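PDB 5EK8: lipoxygenase from Cyanothece sp., which acts as a non-heme iron 9R-lipoxygenase, probably inserting both atoms of molecular oxygen into polyunsaturated fatty acids. Local coordinates for residues S313-S318 with P324-E329; M506-T509 with Y513-Y516; R245-F250 with L304-I309; A206-A211 with E610-V615; V251-N256 with S578-E583. All blocks are in the same frame, centred on the assembly; numbering follows the deposited sequence.

Contact 1 of 5, residues S313-S318 with P324-E329; sequences SRYPDS and PLKDRE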
# COMPACT_ATOMS: atom_id res chain seq x y z
N SER A 313 -28.48 -9.41 12.25
CA SER A 313 -28.10 -10.00 10.97
C SER A 313 -29.08 -9.73 9.84
O SER A 313 -30.29 -9.61 10.05
CB SER A 313 -27.91 -11.51 11.14
OG SER A 313 -26.97 -11.80 12.16
N ARG A 314 -28.54 -9.63 8.63
CA ARG A 314 -29.33 -9.61 7.42
C ARG A 314 -30.01 -10.96 7.23
O ARG A 314 -29.44 -12.00 7.56
CB ARG A 314 -28.45 -9.31 6.21
CG ARG A 314 -27.67 -8.01 6.33
CD ARG A 314 -28.44 -6.85 5.75
NE ARG A 314 -28.17 -6.68 4.33
CZ ARG A 314 -27.34 -5.77 3.83
NH1 ARG A 314 -26.72 -4.92 4.65
NH2 ARG A 314 -27.15 -5.71 2.52
N TYR A 315 -31.24 -10.95 6.71
CA TYR A 315 -31.83 -12.17 6.20
C TYR A 315 -30.97 -12.61 5.02
O TYR A 315 -30.27 -11.79 4.44
CB TYR A 315 -33.29 -11.97 5.78
CG TYR A 315 -34.23 -11.67 6.92
CD1 TYR A 315 -34.92 -12.69 7.56
CD2 TYR A 315 -34.44 -10.37 7.36
CE1 TYR A 315 -35.79 -12.42 8.61
CE2 TYR A 315 -35.30 -10.09 8.40
CZ TYR A 315 -35.97 -11.12 9.03
OH TYR A 315 -36.83 -10.86 10.07
N PRO A 316 -31.00 -13.91 4.68
CA PRO A 316 -30.27 -14.33 3.49
C PRO A 316 -30.74 -13.56 2.25
O PRO A 316 -29.93 -13.27 1.37
CB PRO A 316 -30.60 -15.82 3.38
CG PRO A 316 -30.90 -16.24 4.77
CD PRO A 316 -31.57 -15.05 5.42
N ASP A 317 -32.03 -13.24 2.23
CA ASP A 317 -32.64 -12.41 1.18
C ASP A 317 -32.08 -10.99 1.09
O ASP A 317 -31.90 -10.46 0.00
CB ASP A 317 -34.15 -12.32 1.40
CG ASP A 317 -34.91 -13.42 0.69
OD1 ASP A 317 -36.06 -13.70 1.10
OD2 ASP A 317 -34.36 -14.01 -0.26
N SER A 318 -31.85 -10.38 2.25
CA SER A 318 -31.47 -8.97 2.32
C SER A 318 -30.13 -8.64 1.65
O SER A 318 -29.11 -8.44 2.31
CB SER A 318 -31.45 -8.53 3.79
OG SER A 318 -32.75 -8.61 4.35
N PRO A 324 -34.08 -5.47 4.91
CA PRO A 324 -34.51 -5.83 6.27
C PRO A 324 -33.50 -6.62 7.10
O PRO A 324 -32.76 -7.44 6.57
CB PRO A 324 -35.76 -6.68 6.01
CG PRO A 324 -36.30 -6.15 4.75
CD PRO A 324 -35.12 -5.78 3.91
N LEU A 325 -33.49 -6.34 8.40
CA LEU A 325 -32.63 -7.05 9.35
C LEU A 325 -33.45 -7.91 10.30
O LEU A 325 -34.59 -7.58 10.63
CB LEU A 325 -31.80 -6.06 10.18
CG LEU A 325 -30.79 -5.13 9.50
CD1 LEU A 325 -30.20 -4.17 10.51
CD2 LEU A 325 -29.69 -5.93 8.84
N LYS A 326 -32.86 -9.03 10.74
CA LYS A 326 -33.45 -9.84 11.80
C LYS A 326 -33.36 -9.08 13.12
O LYS A 326 -32.54 -8.17 13.25
CB LYS A 326 -32.75 -11.20 11.92
CG LYS A 326 -32.90 -12.08 10.69
CD LYS A 326 -31.99 -13.30 10.78
CE LYS A 326 -32.33 -14.15 11.99
NZ LYS A 326 -31.53 -15.40 12.03
N ASP A 327 -34.19 -9.43 14.10
CA ASP A 327 -34.14 -8.77 15.40
C ASP A 327 -32.75 -8.88 16.03
O ASP A 327 -32.16 -9.97 16.04
CB ASP A 327 -35.19 -9.35 16.35
CG ASP A 327 -36.60 -9.23 15.79
OD1 ASP A 327 -37.07 -8.09 15.57
OD2 ASP A 327 -37.25 -10.28 15.59
N ARG A 328 -32.23 -7.77 16.54
CA ARG A 328 -30.91 -7.77 17.16
C ARG A 328 -30.93 -8.67 18.38
O ARG A 328 -31.91 -8.72 19.12
CB ARG A 328 -30.47 -6.35 17.53
CG ARG A 328 -30.85 -5.89 18.93
CD ARG A 328 -30.65 -4.39 19.09
NE ARG A 328 -29.38 -3.96 18.52
CZ ARG A 328 -29.15 -2.73 18.06
NH1 ARG A 328 -27.97 -2.42 17.55
NH2 ARG A 328 -30.12 -1.81 18.10
N GLU A 329 -29.84 -9.41 18.56
CA GLU A 329 -29.69 -10.32 19.69
C GLU A 329 -28.57 -9.80 20.58
O GLU A 329 -27.71 -9.05 20.12
CB GLU A 329 -29.37 -11.73 19.20
CG GLU A 329 -30.18 -12.18 17.99
CD GLU A 329 -29.40 -13.15 17.10
OE1 GLU A 329 -28.16 -13.24 17.25
OE2 GLU A 329 -30.03 -13.83 16.26

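Contact 2 of 5, residues M506-T509 with Y513-Y516; sequences MANT and YEWY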
# COMPACT_ATOMS: atom_id res chain seq x y z
N MET A 506 -17.65 3.33 9.06
CA MET A 506 -16.72 4.07 9.92
C MET A 506 -17.31 5.38 10.43
O MET A 506 -16.61 6.20 11.02
CB MET A 506 -15.41 4.36 9.17
CG MET A 506 -14.61 3.11 8.83
SD MET A 506 -14.55 1.92 10.19
CE MET A 506 -13.70 2.87 11.44
N ALA A 507 -18.61 5.56 10.22
CA ALA A 507 -19.30 6.75 10.73
C ALA A 507 -20.05 6.41 12.01
O ALA A 507 -20.77 5.42 12.07
CB ALA A 507 -20.24 7.31 9.67
N ASN A 508 -19.85 7.22 13.03
CA ASN A 508 -20.52 7.02 14.31
C ASN A 508 -21.94 7.57 14.30
O ASN A 508 -22.16 8.76 14.03
CB ASN A 508 -19.71 7.66 15.44
CG ASN A 508 -20.31 7.41 16.81
OD1 ASN A 508 -21.15 6.53 16.98
ND2 ASN A 508 -19.89 8.20 17.79
N THR A 509 -22.90 6.70 14.60
CA THR A 509 -24.31 7.07 14.60
C THR A 509 -24.80 7.22 16.04
O THR A 509 -25.91 7.70 16.29
CB THR A 509 -25.17 6.02 13.88
OG1 THR A 509 -24.54 5.65 12.64
CG2 THR A 509 -26.56 6.57 13.58
N TYR A 513 -21.99 7.69 22.45
CA TYR A 513 -20.58 7.35 22.29
C TYR A 513 -19.87 8.26 21.30
O TYR A 513 -20.44 8.69 20.30
CB TYR A 513 -20.43 5.90 21.84
CG TYR A 513 -20.63 4.88 22.93
CD1 TYR A 513 -19.54 4.33 23.59
CD2 TYR A 513 -21.90 4.47 23.31
CE1 TYR A 513 -19.70 3.39 24.59
CE2 TYR A 513 -22.08 3.53 24.32
CZ TYR A 513 -20.97 2.99 24.95
OH TYR A 513 -21.11 2.06 25.95
N GLU A 514 -18.60 8.56 21.60
CA GLU A 514 -17.76 9.31 20.69
C GLU A 514 -16.43 8.58 20.52
O GLU A 514 -16.06 7.80 21.37
CB GLU A 514 -17.52 10.73 21.22
CG GLU A 514 -17.31 11.75 20.12
CD GLU A 514 -18.44 11.73 19.11
OE1 GLU A 514 -19.56 12.19 19.46
OE2 GLU A 514 -18.22 11.25 17.98
N TRP A 515 -15.73 8.82 19.42
CA TRP A 515 -14.40 8.24 19.26
C TRP A 515 -13.51 8.71 20.41
O TRP A 515 -13.40 9.91 20.67
CB TRP A 515 -13.79 8.62 17.91
CG TRP A 515 -14.63 8.20 16.74
CD1 TRP A 515 -15.39 9.01 15.95
CD2 TRP A 515 -14.79 6.87 16.22
NE1 TRP A 515 -16.01 8.27 14.97
CE2 TRP A 515 -15.66 6.95 15.11
CE3 TRP A 515 -14.28 5.62 16.58
CZ2 TRP A 515 -16.03 5.84 14.37
CZ3 TRP A 515 -14.65 4.51 15.84
CH2 TRP A 515 -15.51 4.63 14.74
N TYR A 516 -12.88 7.77 21.11
CA TYR A 516 -12.12 8.09 22.31
C TYR A 516 -10.91 8.96 21.99
O TYR A 516 -10.42 9.69 22.85
CB TYR A 516 -11.69 6.81 23.03
CG TYR A 516 -10.35 6.27 22.58
CD1 TYR A 516 -9.19 6.52 23.30
CD2 TYR A 516 -10.24 5.51 21.42
CE1 TYR A 516 -7.97 6.03 22.89
CE2 TYR A 516 -9.02 5.01 21.00
CZ TYR A 516 -7.88 5.28 21.74
OH TYR A 516 -6.67 4.79 21.33

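Contact 3 of 5, residues R245-F250 with L304-I309; sequences RSDEYF and LFPTMI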
# COMPACT_ATOMS: atom_id res chain seq x y z
N ARG A 245 -9.40 -18.49 22.36
CA ARG A 245 -10.85 -18.30 22.35
C ARG A 245 -11.33 -17.56 23.61
O ARG A 245 -12.51 -17.24 23.74
CB ARG A 245 -11.58 -19.64 22.24
CG ARG A 245 -11.05 -20.58 21.17
CD ARG A 245 -11.13 -20.02 19.76
NE ARG A 245 -9.84 -20.12 19.08
CZ ARG A 245 -9.53 -21.00 18.14
NH1 ARG A 245 -10.43 -21.89 17.73
NH2 ARG A 245 -8.32 -21.00 17.59
N SER A 246 -10.41 -17.27 24.53
CA SER A 246 -10.74 -16.62 25.80
C SER A 246 -11.04 -15.13 25.66
O SER A 246 -10.73 -14.52 24.64
CB SER A 246 -9.61 -16.82 26.80
OG SER A 246 -8.44 -16.13 26.38
N ASP A 247 -11.65 -14.55 26.69
CA ASP A 247 -12.00 -13.13 26.69
C ASP A 247 -10.78 -12.21 26.72
O ASP A 247 -10.76 -11.16 26.06
CB ASP A 247 -12.91 -12.80 27.89
CG ASP A 247 -14.29 -13.42 27.76
OD1 ASP A 247 -15.05 -13.38 28.75
OD2 ASP A 247 -14.60 -13.94 26.67
N GLU A 248 -9.77 -12.61 27.49
CA GLU A 248 -8.54 -11.84 27.61
C GLU A 248 -7.90 -11.64 26.24
O GLU A 248 -7.46 -10.54 25.88
CB GLU A 248 -7.56 -12.55 28.56
CG GLU A 248 -8.06 -12.74 29.99
CD GLU A 248 -9.11 -13.84 30.12
OE1 GLU A 248 -9.27 -14.63 29.16
OE2 GLU A 248 -9.77 -13.92 31.17
N TYR A 249 -7.86 -12.73 25.48
CA TYR A 249 -7.25 -12.71 24.16
C TYR A 249 -8.12 -11.95 23.17
O TYR A 249 -7.61 -11.26 22.29
CB TYR A 249 -7.00 -14.14 23.66
CG TYR A 249 -6.12 -14.18 22.44
CD1 TYR A 249 -4.76 -13.90 22.53
CD2 TYR A 249 -6.65 -14.48 21.19
CE1 TYR A 249 -3.95 -13.91 21.41
CE2 TYR A 249 -5.85 -14.50 20.06
CZ TYR A 249 -4.50 -14.21 20.18
OH TYR A 249 -3.70 -14.24 19.06
N PHE A 250 -9.44 -12.08 23.33
CA PHE A 250 -10.39 -11.34 22.51
C PHE A 250 -10.14 -9.84 22.62
O PHE A 250 -10.03 -9.14 21.60
CB PHE A 250 -11.83 -11.67 22.94
CG PHE A 250 -12.88 -10.92 22.17
CD1 PHE A 250 -13.53 -9.83 22.73
CD2 PHE A 250 -13.23 -11.31 20.89
CE1 PHE A 250 -14.51 -9.15 22.03
CE2 PHE A 250 -14.21 -10.63 20.18
CZ PHE A 250 -14.85 -9.55 20.75
N LEU A 304 -9.29 -4.00 30.13
CA LEU A 304 -10.53 -3.98 29.38
C LEU A 304 -11.19 -5.36 29.36
O LEU A 304 -10.60 -6.33 28.88
CB LEU A 304 -10.29 -3.50 27.94
CG LEU A 304 -10.29 -2.00 27.68
CD1 LEU A 304 -9.90 -1.72 26.24
CD2 LEU A 304 -11.66 -1.41 28.00
N PHE A 305 -12.41 -5.44 29.87
CA PHE A 305 -13.18 -6.67 29.85
C PHE A 305 -14.40 -6.51 28.95
O PHE A 305 -15.02 -5.45 28.95
CB PHE A 305 -13.64 -7.05 31.27
CG PHE A 305 -12.54 -7.03 32.29
CD1 PHE A 305 -11.81 -8.18 32.58
CD2 PHE A 305 -12.23 -5.86 32.97
CE1 PHE A 305 -10.80 -8.16 33.51
CE2 PHE A 305 -11.21 -5.84 33.90
CZ PHE A 305 -10.50 -6.99 34.18
N PRO A 306 -14.74 -7.55 28.18
CA PRO A 306 -15.93 -7.47 27.33
C PRO A 306 -17.22 -7.64 28.13
O PRO A 306 -17.34 -8.59 28.90
CB PRO A 306 -15.74 -8.63 26.35
CG PRO A 306 -14.94 -9.64 27.13
CD PRO A 306 -14.07 -8.86 28.08
N THR A 307 -18.16 -6.72 27.98
CA THR A 307 -19.40 -6.77 28.74
C THR A 307 -20.53 -7.44 27.95
O THR A 307 -21.28 -8.24 28.51
CB THR A 307 -19.85 -5.38 29.17
OG1 THR A 307 -20.08 -4.57 28.01
CG2 THR A 307 -18.77 -4.73 30.01
N MET A 308 -20.65 -7.10 26.67
CA MET A 308 -21.59 -7.80 25.79
C MET A 308 -21.23 -7.63 24.32
O MET A 308 -20.35 -6.86 23.97
CB MET A 308 -23.02 -7.31 26.02
CG MET A 308 -23.30 -5.88 25.58
SD MET A 308 -25.05 -5.47 25.71
CE MET A 308 -25.35 -5.72 27.46
N ILE A 309 -21.90 -8.40 23.48
CA ILE A 309 -21.77 -8.30 22.04
C ILE A 309 -23.17 -8.43 21.49
O ILE A 309 -23.87 -9.40 21.78
CB ILE A 309 -20.86 -9.40 21.42
CG1 ILE A 309 -19.42 -9.29 21.94
CG2 ILE A 309 -20.86 -9.32 19.89
CD1 ILE A 309 -18.52 -10.38 21.41

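Contact 4 of 5, residues A206-A211 with E610-V615; sequences AKHTIA and EATNQV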
# COMPACT_ATOMS: atom_id res chain seq x y z
N ALA A 206 -3.27 -25.80 -4.74
CA ALA A 206 -3.60 -26.51 -5.96
C ALA A 206 -4.18 -27.88 -5.64
O ALA A 206 -5.22 -28.26 -6.18
CB ALA A 206 -2.37 -26.64 -6.84
N LYS A 207 -3.50 -28.61 -4.76
CA LYS A 207 -3.98 -29.90 -4.29
C LYS A 207 -5.42 -29.80 -3.79
O LYS A 207 -6.29 -30.58 -4.18
CB LYS A 207 -3.09 -30.44 -3.17
CG LYS A 207 -3.45 -31.85 -2.73
CD LYS A 207 -3.00 -32.12 -1.30
CE LYS A 207 -3.54 -33.46 -0.79
NZ LYS A 207 -3.50 -33.56 0.69
N HIS A 208 -5.67 -28.81 -2.93
CA HIS A 208 -6.99 -28.63 -2.35
C HIS A 208 -8.04 -28.30 -3.40
O HIS A 208 -9.13 -28.86 -3.40
CB HIS A 208 -6.95 -27.54 -1.29
CG HIS A 208 -6.08 -27.87 -0.12
ND1 HIS A 208 -5.58 -26.90 0.72
CD2 HIS A 208 -5.62 -29.05 0.34
CE1 HIS A 208 -4.85 -27.48 1.66
NE2 HIS A 208 -4.86 -28.79 1.45
N THR A 209 -7.68 -27.40 -4.31
CA THR A 209 -8.59 -26.96 -5.36
C THR A 209 -9.00 -28.12 -6.25
O THR A 209 -10.18 -28.31 -6.55
CB THR A 209 -7.97 -25.86 -6.22
OG1 THR A 209 -7.68 -24.72 -5.41
CG2 THR A 209 -8.94 -25.44 -7.32
N ILE A 210 -8.01 -28.91 -6.68
CA ILE A 210 -8.27 -30.07 -7.52
C ILE A 210 -9.11 -31.09 -6.76
O ILE A 210 -9.99 -31.73 -7.33
CB ILE A 210 -6.96 -30.72 -8.02
CG1 ILE A 210 -6.13 -29.71 -8.81
CG2 ILE A 210 -7.25 -31.94 -8.90
CD1 ILE A 210 -4.94 -30.32 -9.51
N ALA A 211 -8.84 -31.22 -5.46
CA ALA A 211 -9.58 -32.16 -4.62
C ALA A 211 -11.05 -31.75 -4.49
O ALA A 211 -11.93 -32.61 -4.41
CB ALA A 211 -8.94 -32.26 -3.25
N GLU A 610 -12.65 -21.69 -0.64
CA GLU A 610 -12.50 -20.41 0.04
C GLU A 610 -11.54 -20.51 1.22
O GLU A 610 -10.75 -19.60 1.47
CB GLU A 610 -13.85 -19.90 0.54
CG GLU A 610 -14.73 -19.29 -0.54
CD GLU A 610 -15.95 -18.59 0.03
OE1 GLU A 610 -16.52 -17.73 -0.67
OE2 GLU A 610 -16.33 -18.91 1.18
N ALA A 611 -11.61 -21.63 1.94
CA ALA A 611 -10.76 -21.86 3.10
C ALA A 611 -9.29 -21.94 2.72
O ALA A 611 -8.43 -21.22 3.26
CB ALA A 611 -11.19 -23.12 3.82
N THR A 612 -9.01 -22.83 1.78
CA THR A 612 -7.64 -23.02 1.33
C THR A 612 -7.10 -21.73 0.73
O THR A 612 -5.95 -21.38 0.98
CB THR A 612 -7.51 -24.18 0.32
OG1 THR A 612 -6.13 -24.31 -0.08
CG2 THR A 612 -8.38 -23.97 -0.90
N ASN A 613 -7.92 -21.01 -0.02
CA ASN A 613 -7.45 -19.75 -0.59
C ASN A 613 -7.18 -18.70 0.49
O ASN A 613 -6.22 -17.94 0.39
CB ASN A 613 -8.45 -19.22 -1.61
CG ASN A 613 -8.32 -19.90 -2.95
OD1 ASN A 613 -7.52 -19.49 -3.80
ND2 ASN A 613 -9.07 -20.97 -3.15
N GLN A 614 -8.02 -18.69 1.53
CA GLN A 614 -7.80 -17.82 2.69
C GLN A 614 -6.42 -18.03 3.28
O GLN A 614 -5.58 -17.11 3.32
CB GLN A 614 -8.87 -18.06 3.76
CG GLN A 614 -8.62 -17.32 5.07
CD GLN A 614 -9.64 -17.67 6.15
OE1 GLN A 614 -10.72 -18.19 5.86
NE2 GLN A 614 -9.29 -17.40 7.41
N VAL A 615 -6.18 -19.26 3.74
CA VAL A 615 -4.91 -19.58 4.39
C VAL A 615 -3.73 -19.35 3.44
O VAL A 615 -2.70 -18.79 3.84
CB VAL A 615 -4.90 -21.03 4.89
CG1 VAL A 615 -3.62 -21.31 5.68
CG2 VAL A 615 -6.13 -21.30 5.74

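Contact 5 of 5, residues V251-N256 with S578-E583; sequences VLRVLN and SDEGGE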
# COMPACT_ATOMS: atom_id res chain seq x y z
N VAL A 251 -10.02 -9.37 23.86
CA VAL A 251 -9.74 -7.97 24.13
C VAL A 251 -8.37 -7.56 23.58
O VAL A 251 -8.24 -6.53 22.90
CB VAL A 251 -9.80 -7.67 25.64
CG1 VAL A 251 -9.22 -6.30 25.94
CG2 VAL A 251 -11.22 -7.78 26.13
N LEU A 252 -7.36 -8.37 23.88
CA LEU A 252 -6.01 -8.10 23.41
C LEU A 252 -5.95 -7.92 21.89
O LEU A 252 -5.26 -7.03 21.40
CB LEU A 252 -5.05 -9.21 23.84
CG LEU A 252 -4.57 -9.11 25.29
CD1 LEU A 252 -3.65 -10.27 25.61
CD2 LEU A 252 -3.86 -7.78 25.53
N ARG A 253 -6.69 -8.74 21.16
CA ARG A 253 -6.64 -8.69 19.70
C ARG A 253 -7.54 -7.59 19.15
O ARG A 253 -7.31 -7.08 18.06
CB ARG A 253 -7.01 -10.04 19.09
CG ARG A 253 -6.04 -11.15 19.45
CD ARG A 253 -4.59 -10.68 19.37
NE ARG A 253 -4.12 -10.56 17.99
CZ ARG A 253 -2.90 -10.14 17.65
NH1 ARG A 253 -2.56 -10.06 16.37
NH2 ARG A 253 -2.04 -9.78 18.58
N VAL A 254 -8.57 -7.23 19.91
CA VAL A 254 -9.36 -6.07 19.56
C VAL A 254 -8.47 -4.83 19.62
O VAL A 254 -8.52 -3.96 18.74
CB VAL A 254 -10.57 -5.89 20.49
CG1 VAL A 254 -11.09 -4.46 20.46
CG2 VAL A 254 -11.68 -6.86 20.10
N LEU A 255 -7.63 -4.77 20.65
CA LEU A 255 -6.73 -3.64 20.86
C LEU A 255 -5.55 -3.59 19.89
O LEU A 255 -5.27 -2.55 19.29
CB LEU A 255 -6.18 -3.65 22.29
CG LEU A 255 -7.09 -3.12 23.39
CD1 LEU A 255 -6.39 -3.27 24.74
CD2 LEU A 255 -7.49 -1.67 23.13
N ASN A 256 -4.87 -4.72 19.73
CA ASN A 256 -3.57 -4.71 19.08
C ASN A 256 -3.46 -5.62 17.86
O ASN A 256 -2.39 -5.72 17.26
CB ASN A 256 -2.50 -5.10 20.10
CG ASN A 256 -2.60 -4.29 21.37
OD1 ASN A 256 -2.55 -3.06 21.34
ND2 ASN A 256 -2.77 -4.97 22.50
N SER A 578 -1.54 -13.43 9.24
CA SER A 578 -1.49 -14.83 9.67
C SER A 578 -1.96 -14.99 11.10
O SER A 578 -2.70 -15.92 11.42
CB SER A 578 -0.08 -15.39 9.52
OG SER A 578 -0.02 -16.28 8.43
N ASP A 579 -1.53 -14.07 11.96
CA ASP A 579 -1.83 -14.14 13.38
C ASP A 579 -3.32 -14.05 13.66
O ASP A 579 -3.81 -14.59 14.65
CB ASP A 579 -1.10 -13.03 14.14
CG ASP A 579 0.40 -13.12 14.00
OD1 ASP A 579 0.89 -14.14 13.48
OD2 ASP A 579 1.09 -12.16 14.42
N GLU A 580 -4.05 -13.37 12.78
CA GLU A 580 -5.47 -13.18 12.99
C GLU A 580 -6.30 -14.16 12.18
O GLU A 580 -7.34 -14.63 12.65
CB GLU A 580 -5.88 -11.74 12.65
CG GLU A 580 -6.75 -11.10 13.71
CD GLU A 580 -5.99 -10.82 15.00
OE1 GLU A 580 -4.86 -10.28 14.92
OE2 GLU A 580 -6.51 -11.14 16.09
N GLY A 581 -5.85 -14.48 10.98
CA GLY A 581 -6.67 -15.24 10.06
C GLY A 581 -6.06 -16.50 9.48
O GLY A 581 -6.62 -17.09 8.55
N GLY A 582 -4.93 -16.93 10.03
CA GLY A 582 -4.27 -18.14 9.58
C GLY A 582 -5.01 -19.41 9.95
O GLY A 582 -4.88 -20.43 9.27
N GLU A 583 -5.79 -19.35 11.02
CA GLU A 583 -6.55 -20.51 11.49
C GLU A 583 -8.05 -20.35 11.23
O GLU A 583 -8.71 -19.49 11.81
CB GLU A 583 -6.30 -20.73 12.98
CG GLU A 583 -7.13 -21.85 13.58
CD GLU A 583 -6.91 -22.01 15.07
OE1 GLU A 583 -6.61 -21.00 15.74
OE2 GLU A 583 -7.03 -23.16 15.57

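Contact 1 of 5, residues S313-S318 with P324-E329
The phenol ring of Tyr315 lies across the aliphatic stem of Lys326. CG of Lys326 stands over the middle of one ring face, 3.6 Å from the ring centroid of Tyr315 and 11° off the normal, a well-centred CH-pi contact. At the rim of the same ring, near its plane, comes the carbonyl of Pro324, with Tyr315 CD2 3.5 Å from Pro324 O. A lysine suits this exposed place because its methylenes can cover an aromatic face while a bend at chi3 (60°) carries NZ away from the partner segment.

Beside the ring the two backbones meet in a single beta bridge between Arg314 and Leu325. Lys326 N gives a hydrogen bond of 2.7 Å to Ser313 O. Further along, Ser318 OG donates to Pro324 O at 2.5 Å, in the carbonyl plane and on a lone pair. Leu325 CD2 rests 3.5 Å from Arg314 CD, making use of the arginine's apolar shaft. The guanidinium bends back on its own segment, where Arg314 NE donates to Ser318 O at 2.8 Å, and Arg314 NH1 and NH2 reach the carbonyls of Trp279 and Tyr282.

The loop between strands 303-313 and 329-331 is thus closed mainly through main-chain carbonyls. Lys326 packs with its hydrocarbon part and keeps its ammonium away from the partner segment, whereas the buried charge of Arg314 is met by carbonyl oxygens.

Contact 2 of 5, residues M506-T509 with Y513-Y516
Strand 513-515, an outermost strand of the six-stranded antiparallel sheet, is entered through a loop that folds back against it, and Asn508 of that loop makes the polar link. Its CG stands anti to the backbone N (chi1 -177°), which extends the amide toward the strand. There Asn508 ND2 donates to Tyr513 O over 2.6 Å, with an N-H...O angle of 149°. The acceptor lies in the plane of the asparagine amide, but the donor approaches from above the plane of the Tyr513 carbonyl, 45° out of it. A second, weak bond runs from Asn508 ND2 to Glu514 OE2 at 3.5 Å; Glu514 has its stronger partner in Lys267, through OE1. On the other side of the amide, Asn508 OD1 accepts from Lys264 NZ and from the backbone N of Asp510, so both ends of the short side chain are used.

Trp515 supplies the apolar part. Its indole spans the loop residues, with Trp515 NE1 3.8 Å from Asn508 CB and Trp515 CZ2 3.4 Å from Met506 O. The flexible thioether of Met506, bent at chi2 and chi3, brings CE to 4.2 Å from Trp515 CH2.

Asparagine suits the join because one small group both donates and accepts: it ties loop to strand, and the lysine interaction at OD1 would tend to polarise the amide and make its N-H groups somewhat better donors.

Contact 3 of 5, residues R245-F250 with L304-I309
Pro306 of strand 303-313 presses its ring against the first turn of helix 247-256, where Asp247 CB lies 3.8 Å from Pro306 CG. Beside this pair, Phe250 and Ile309 reach out from opposite directions, and Phe250 CZ meets Ile309 CD1 at 3.8 Å. The phenyl ring is swung anti to its backbone nitrogen (chi1 178°), which extends it from the helix toward the strand. Phe250, Pro306 and Ile309, all buried, form the close-packed part. The compact proline ring and the branched isoleucine fit beside the phenyl group, and Phe346 and Phe297 add further aromatic cover to Phe250.

The approach of Phe250 CD1 to Pro306 CB is looser, at 4.4 Å. Asp247 marks the partly exposed side, where it touches the proline through carbon, mainly its CB. Its carboxylate turns to other partners: Asp247 OD2 forms a salt bridge with Lys343 and accepts a hydrogen bond from Trp339 NE1, both on helix 337-377.

No hydrogen bond crosses between 245-250 and 304-309. Helix and strand are therefore held together here by van der Waals and hydrophobic packing, while the charge of Asp247, one residue after the N-cap Ser246, is compensated by a third element and should also interact favourably with the helix dipole.

Contact 4 of 5, residues A206-A211 with E610-V615
His208 and Thr612 carry almost the whole contact between helices 188-214 and 608-623, and Thr209 adds a smaller share. The hydroxyl of Thr612 meets the imidazole at its edge, in the ring plane, with Thr612 OG1 2.8 Å from His208 ND1. The bond is fairly straight, at 160°, and either atom could be the donor. Thr612 presents OG1 anti to the backbone nitrogen (chi1 180°), which directs it at the histidine, while its methyl CG2 packs 3.9 Å from His208 CB. Threonine thus fits twice, with a polar branch for the ring nitrogen and an apolar one for the histidine's CB. The backbones come within 6.7 Å at the CA atoms of His208 and Thr612, a spacing that such a small side chain permits.

Both residues are buried, and further partners satisfy their polar atoms. Thr612 OG1 is also bonded to the hydroxyl of Tyr228, and His208 NE2 to the carboxylate of Asp227, which would favour a proton on NE2.

The pair joins helix 188-214 to helix 608-623. Helix 221-227 lies against both partners, its Ile224 touching His208 and Thr612, and helix 2-21 touches Thr209 through Thr7 and Glu11.

Contact 5 of 5, residues V251-N256 with S578-E583
Arg253 grips the carboxylate of Glu580 side-on, with one nitrogen for each oxygen. Arg253 NH1 lies 2.7 Å from Glu580 OE1, and Arg253 NE lies 3.1 Å from Glu580 OE2, the latter bond being nearly straight at 164°. Both oxygens use their syn lone pairs, and the guanidinium and carboxylate planes are only 8° apart, so the two flat groups form a coplanar bidentate salt bridge. A weak third bond joins Arg253 NE to Glu580 OE1. Arginine suits this place because its NE and NH1 match the spacing of the two carboxylate oxygens.

Bends at chi2 and chi3 fold the arginine chain and turn the NE edge of the guanidinium to the glutamate. Glu580 is bent at chi2 (69°), and its OE1 also accepts from the backbone N of Met258, which fixes the carboxylate further. Asp579 touches the guanidinium with carbon, its CB 4.0 Å from Arg253 NH1; its nearby negative charge should favour the cation.

The bridge spans from helix 247-256 to helix 577-581, the short helix following 549-574, which carries the iron ligands His570 and Asn574. Helix 337-377, with the ligand His359, touches both helices: its Leu351 packs on Glu580 and its Phe346 on Val254.

Contacts 3 and 5 lie closest, their centres 13 Å apart; they share helix 247-256 and are joined by the Arg245-Glu583 salt bridge and by packing of Leu304 and Pro306 on Val251. Along the chain these two cross. Contact 3 closes before contact 1 opens, and contact 1 before contact 2. Contacts 2 and 3 reach the same antiparallel sheet, while contact 1 closes the loop between its strands 303-313 and 329-331. Contact 4 encloses all the others in sequence and touches contact 5 through Gln614 and Gly581, although it lies about 38 Å from contact 2, centre to centre. Contacts 3 and 5 thus connect the sheet, through helix 247-256, to the helices near the iron, while contacts 1 and 2 secure loops at the sheet.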